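Local coordinates for protein gdp-l-fucose synthetase (Naegleria fowleri, PDB 6AQZ) that probably carries out the NADPH-dependent last step of GDP-L-fucose synthesis, epimerising and reducing a GDP-4-keto-6-deoxymannose intermediate, at residues G32-V40 with P190-D198. Numbering follows the deposited sequence.
With NAP (NADP nicotinamide-adenine-dinucleotide phosphate), chain G.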
loop_
_atom_site.group_PDB
_atom_site.type_symbol
_atom_site.label_atom_id
_atom_site.label_comp_id
_atom_site.label_asym_id
_atom_site.label_seq_id
_atom_site.Cartn_x
_atom_site.Cartn_y
_atom_site.Cartn_z
ATOM N N GLY A 32 23.314 -4.456 -3.351
ATOM C CA GLY A 32 24.593 -3.860 -3.685
ATOM C C GLY A 32 25.308 -4.451 -4.894
ATOM O O GLY A 32 26.363 -3.929 -5.253
ATOM N N THR A 33 24.775 -5.521 -5.511
ATOM C CA THR A 33 25.386 -6.158 -6.672
ATOM C C THR A 33 24.745 -5.736 -7.991
ATOM O O THR A 33 25.262 -6.100 -9.056
ATOM C CB THR A 33 25.351 -7.703 -6.565
ATOM O OG1 THR A 33 23.997 -8.170 -6.489
ATOM C CG2 THR A 33 26.128 -8.191 -5.328
ATOM N N GLY A 34 23.657 -4.960 -7.953
ATOM C CA GLY A 34 22.998 -4.497 -9.160
ATOM C C GLY A 34 23.614 -3.215 -9.687
ATOM O O GLY A 34 24.624 -2.722 -9.184
ATOM N N LEU A 35 22.921 -2.615 -10.655
ATOM C CA LEU A 35 23.430 -1.401 -11.293
ATOM C C LEU A 35 23.777 -0.295 -10.280
ATOM O O LEU A 35 24.940 0.124 -10.165
ATOM C CB LEU A 35 22.388 -0.904 -12.298
ATOM C CG LEU A 35 22.663 0.473 -12.882
ATOM C CD1 LEU A 35 23.948 0.411 -13.735
ATOM C CD2 LEU A 35 21.514 0.961 -13.709
ATOM N N PHE A 36 22.786 0.157 -9.502
ATOM C CA PHE A 36 22.994 1.266 -8.570
ATOM C C PHE A 36 24.018 0.883 -7.508
ATOM O O PHE A 36 24.941 1.657 -7.208
ATOM C CB PHE A 36 21.643 1.669 -7.939
ATOM C CG PHE A 36 21.556 3.120 -7.442
ATOM C CD1 PHE A 36 22.666 3.961 -7.434
ATOM C CD2 PHE A 36 20.353 3.620 -6.977
ATOM C CE1 PHE A 36 22.575 5.258 -6.976
ATOM C CE2 PHE A 36 20.240 4.948 -6.508
ATOM C CZ PHE A 36 21.354 5.758 -6.502
ATOM N N GLY A 37 23.910 -0.341 -6.982
ATOM C CA GLY A 37 24.808 -0.775 -5.925
ATOM C C GLY A 37 26.271 -0.787 -6.335
ATOM O O GLY A 37 27.140 -0.364 -5.562
ATOM N N LYS A 38 26.569 -1.319 -7.541
ATOM C CA LYS A 38 27.954 -1.368 -8.019
ATOM C C LYS A 38 28.510 0.036 -8.213
ATOM O O LYS A 38 29.708 0.262 -8.034
ATOM C CB LYS A 38 28.048 -2.161 -9.329
ATOM C CG LYS A 38 27.686 -3.644 -9.174
ATOM C CD LYS A 38 28.635 -4.406 -8.274
ATOM C CE LYS A 38 29.843 -4.881 -9.056
ATOM N NZ LYS A 38 30.698 -5.758 -8.225
ATOM N N ALA A 39 27.658 0.989 -8.605
ATOM C CA ALA A 39 28.111 2.367 -8.723
ATOM C C ALA A 39 28.514 2.929 -7.360
ATOM O O ALA A 39 29.583 3.539 -7.223
ATOM C CB ALA A 39 27.019 3.208 -9.370
ATOM N N VAL A 40 27.698 2.684 -6.327
ATOM C CA VAL A 40 28.072 3.110 -4.982
ATOM C C VAL A 40 29.399 2.476 -4.576
ATOM O O VAL A 40 30.284 3.148 -4.031
ATOM C CB VAL A 40 26.944 2.790 -3.980
ATOM C CG1 VAL A 40 27.405 3.049 -2.555
ATOM C CG2 VAL A 40 25.702 3.610 -4.297
ATOM N N PRO A 190 15.541 8.138 -7.923
ATOM C CA PRO A 190 16.354 8.294 -9.127
ATOM C C PRO A 190 15.479 8.176 -10.363
ATOM O O PRO A 190 14.419 7.551 -10.357
ATOM C CB PRO A 190 17.380 7.159 -9.026
ATOM C CG PRO A 190 16.727 6.133 -8.169
ATOM C CD PRO A 190 15.786 6.856 -7.239
ATOM N N THR A 191 15.909 8.858 -11.401
ATOM C CA THR A 191 15.308 8.777 -12.721
ATOM C C THR A 191 15.917 7.577 -13.461
ATOM O O THR A 191 16.393 6.626 -12.833
ATOM C CB THR A 191 15.545 10.096 -13.462
ATOM O OG1 THR A 191 14.613 10.224 -14.535
ATOM C CG2 THR A 191 17.022 10.198 -13.990
ATOM N N ASN A 192 15.823 7.558 -14.790
ATOM C CA ASN A 192 16.440 6.512 -15.608
ATOM C C ASN A 192 17.945 6.415 -15.393
ATOM O O ASN A 192 18.703 7.304 -15.794
ATOM C CB ASN A 192 16.145 6.772 -17.082
ATOM C CG ASN A 192 14.671 6.988 -17.335
ATOM O OD1 ASN A 192 13.890 6.047 -17.300
ATOM N ND2 ASN A 192 14.276 8.243 -17.536
ATOM N N LEU A 193 18.382 5.337 -14.778
ATOM C CA LEU A 193 19.795 5.103 -14.545
ATOM C C LEU A 193 20.412 4.312 -15.699
ATOM O O LEU A 193 19.733 3.539 -16.381
ATOM C CB LEU A 193 20.009 4.346 -13.229
ATOM C CG LEU A 193 19.514 4.998 -11.938
ATOM C CD1 LEU A 193 19.983 4.209 -10.704
ATOM C CD2 LEU A 193 19.880 6.467 -11.861
ATOM N N PHE A 194 21.709 4.528 -15.930
ATOM C CA PHE A 194 22.451 3.672 -16.855
ATOM C C PHE A 194 23.891 3.554 -16.389
ATOM O O PHE A 194 24.401 4.385 -15.626
ATOM C CB PHE A 194 22.405 4.201 -18.300
ATOM C CG PHE A 194 23.128 5.507 -18.489
ATOM C CD1 PHE A 194 22.522 6.713 -18.116
ATOM C CD2 PHE A 194 24.439 5.534 -18.994
ATOM C CE1 PHE A 194 23.191 7.916 -18.282
ATOM C CE2 PHE A 194 25.125 6.735 -19.146
ATOM C CZ PHE A 194 24.495 7.926 -18.801
ATOM N N GLY A 195 24.552 2.508 -16.861
ATOM C CA GLY A 195 25.946 2.340 -16.553
ATOM C C GLY A 195 26.384 0.902 -16.458
ATOM O O GLY A 195 25.658 -0.038 -16.823
ATOM N N PRO A 196 27.599 0.709 -15.959
ATOM C CA PRO A 196 28.148 -0.645 -15.876
ATOM C C PRO A 196 27.362 -1.502 -14.898
ATOM O O PRO A 196 26.714 -1.005 -13.978
ATOM C CB PRO A 196 29.602 -0.426 -15.414
ATOM C CG PRO A 196 29.696 0.949 -14.960
ATOM C CD PRO A 196 28.600 1.739 -15.647
ATOM N N HIS A 197 27.412 -2.815 -15.135
ATOM C CA HIS A 197 26.727 -3.833 -14.342
ATOM C C HIS A 197 25.208 -3.746 -14.439
ATOM O O HIS A 197 24.508 -4.333 -13.617
ATOM C CB HIS A 197 27.165 -3.776 -12.881
ATOM C CG HIS A 197 28.624 -4.028 -12.690
ATOM N ND1 HIS A 197 29.165 -5.295 -12.687
ATOM C CD2 HIS A 197 29.658 -3.174 -12.492
ATOM C CE1 HIS A 197 30.469 -5.211 -12.490
ATOM N NE2 HIS A 197 30.793 -3.937 -12.366
ATOM N N ASP A 198 24.704 -3.074 -15.472
ATOM C CA ASP A 198 23.289 -2.998 -15.790
ATOM C C ASP A 198 22.786 -4.347 -16.288
ATOM O O ASP A 198 23.529 -5.326 -16.373
ATOM C CB ASP A 198 23.058 -1.922 -16.843
ATOM C CG ASP A 198 21.689 -1.276 -16.738
ATOM O OD1 ASP A 198 20.774 -1.903 -16.164
ATOM O OD2 ASP A 198 21.540 -0.150 -17.262
HETATM P PA NAP G . 19.227 -4.234 -10.331
HETATM O O1A NAP G . 18.186 -5.114 -10.953
HETATM O O2A NAP G . 20.407 -3.731 -11.121
HETATM O O5B NAP G . 19.842 -4.920 -8.959
HETATM C C5B NAP G . 18.796 -5.037 -8.059
HETATM C C4B NAP G . 19.407 -5.610 -6.751
HETATM O O4B NAP G . 18.380 -6.176 -5.898
HETATM C C3B NAP G . 20.496 -6.720 -7.047
HETATM O O3B NAP G . 21.544 -6.617 -6.122
HETATM C C2B NAP G . 19.736 -8.001 -6.675
HETATM O O2B NAP G . 20.504 -8.960 -6.153
HETATM C C1B NAP G . 18.910 -7.417 -5.451
HETATM N N9A NAP G . 17.813 -8.298 -5.067
HETATM C C8A NAP G . 16.655 -8.554 -5.774
HETATM N N7A NAP G . 15.826 -9.416 -5.142
HETATM C C5A NAP G . 16.500 -9.739 -3.975
HETATM C C6A NAP G . 16.160 -10.582 -2.922
HETATM N N6A NAP G . 14.946 -11.269 -2.935
HETATM N N1A NAP G . 16.976 -10.729 -1.850
HETATM C C2A NAP G . 18.134 -10.006 -1.916
HETATM N N3A NAP G . 18.602 -9.167 -2.865
HETATM C C4A NAP G . 17.739 -9.045 -3.902
HETATM O O3 NAP G . 18.250 -2.972 -9.843
HETATM P PN NAP G . 18.971 -1.553 -9.879
HETATM O O1N NAP G . 20.233 -1.497 -9.107
HETATM O O2N NAP G . 18.778 -0.820 -11.188
HETATM O O5D NAP G . 17.927 -0.567 -8.880
HETATM C C5D NAP G . 18.094 -0.796 -7.538
HETATM C C4D NAP G . 17.181 0.214 -6.881
HETATM O O4D NAP G . 17.162 1.389 -7.710
HETATM C C3D NAP G . 15.692 -0.378 -6.905
HETATM O O3D NAP G . 15.065 -0.097 -5.701
HETATM C C2D NAP G . 15.040 0.371 -8.089
HETATM O O2D NAP G . 13.707 0.658 -7.911
HETATM C C1D NAP G . 15.817 1.719 -8.036
HETATM N N1N NAP G . 15.708 2.430 -9.342
HETATM C C2N NAP G . 16.399 2.010 -10.481
HETATM C C3N NAP G . 16.241 2.676 -11.679
HETATM C C7N NAP G . 16.980 2.204 -12.893
HETATM O O7N NAP G . 16.812 2.703 -14.019
HETATM N N7N NAP G . 17.895 1.152 -12.768
HETATM C C4N NAP G . 15.344 3.846 -11.825
HETATM C C5N NAP G . 14.636 4.212 -10.561
HETATM C C6N NAP G . 14.829 3.541 -9.424
HETATM P P2B NAP G . 21.253 -10.169 -7.343
HETATM O O1X NAP G . 22.205 -9.255 -8.052
HETATM O O2X NAP G . 21.858 -11.163 -6.349
HETATM O O3X NAP G . 20.023 -10.597 -8.087
#
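Leu35, in the first turn of helix 35-46, reaches into the bend that 190-198 makes after its strand. With CG anti to the backbone N (chi1 170°), the side chain swings toward 190-198, and the branch at CG splits its methyls between different neighbours. Leu35 CD1 lies against the carbonyl oxygens of Gly195 and Pro196, 3.6 Å from Gly195 O. Leu35 CD2 packs on Leu193 CB at 3.7 Å and also touches the carboxylate of Asp198. The type II turn from Gly195 to Asp198 brings those two carbonyl oxygens and the Asp198 side chain against the end of Leu35.

Two CH-pi contacts flank it. Leu193 CD1 sits over one face of the Phe36 ring, 4.0 Å from its centroid and displaced toward the rim, and Pro190 CG approaches the same ring obliquely. On the more exposed flank, Lys38 bends at chi2 and chi3 and lays its CE almost centrally over the His197 imidazole, 3.5 Å from the ring centroid and 11° off the normal; its NZ carries on to a salt bridge with Glu41.

Both segments also grip NADP. The Gly-rich turn, matching the Rossmann GxGxxG pattern, presents the helix N-terminus to the pyrophosphate. Leu35 N donates to O2A of NADP at 2.8 Å, nearly straight at 168°. Phe36 N donates to O1N of NADP at 3.1 Å. Thr33 OG1 bonds a 2'-phosphate oxygen, O1X of NADP, at 2.6 Å and accepts from the ribose O3B. At the cofactor's other end, Leu193 N holds the nicotinamide carboxamide oxygen, and Pro190 CG packs against the nicotinamide ring.

The contact thus joins the dinucleotide-binding turn between strand 26-30 and helix 35-46 to the end of strand 184-194. Helix 240-253 touches Phe36 and Ala39, strand 234-239 borders Leu193, and helix 321-335 packs on Phe194 and Pro196.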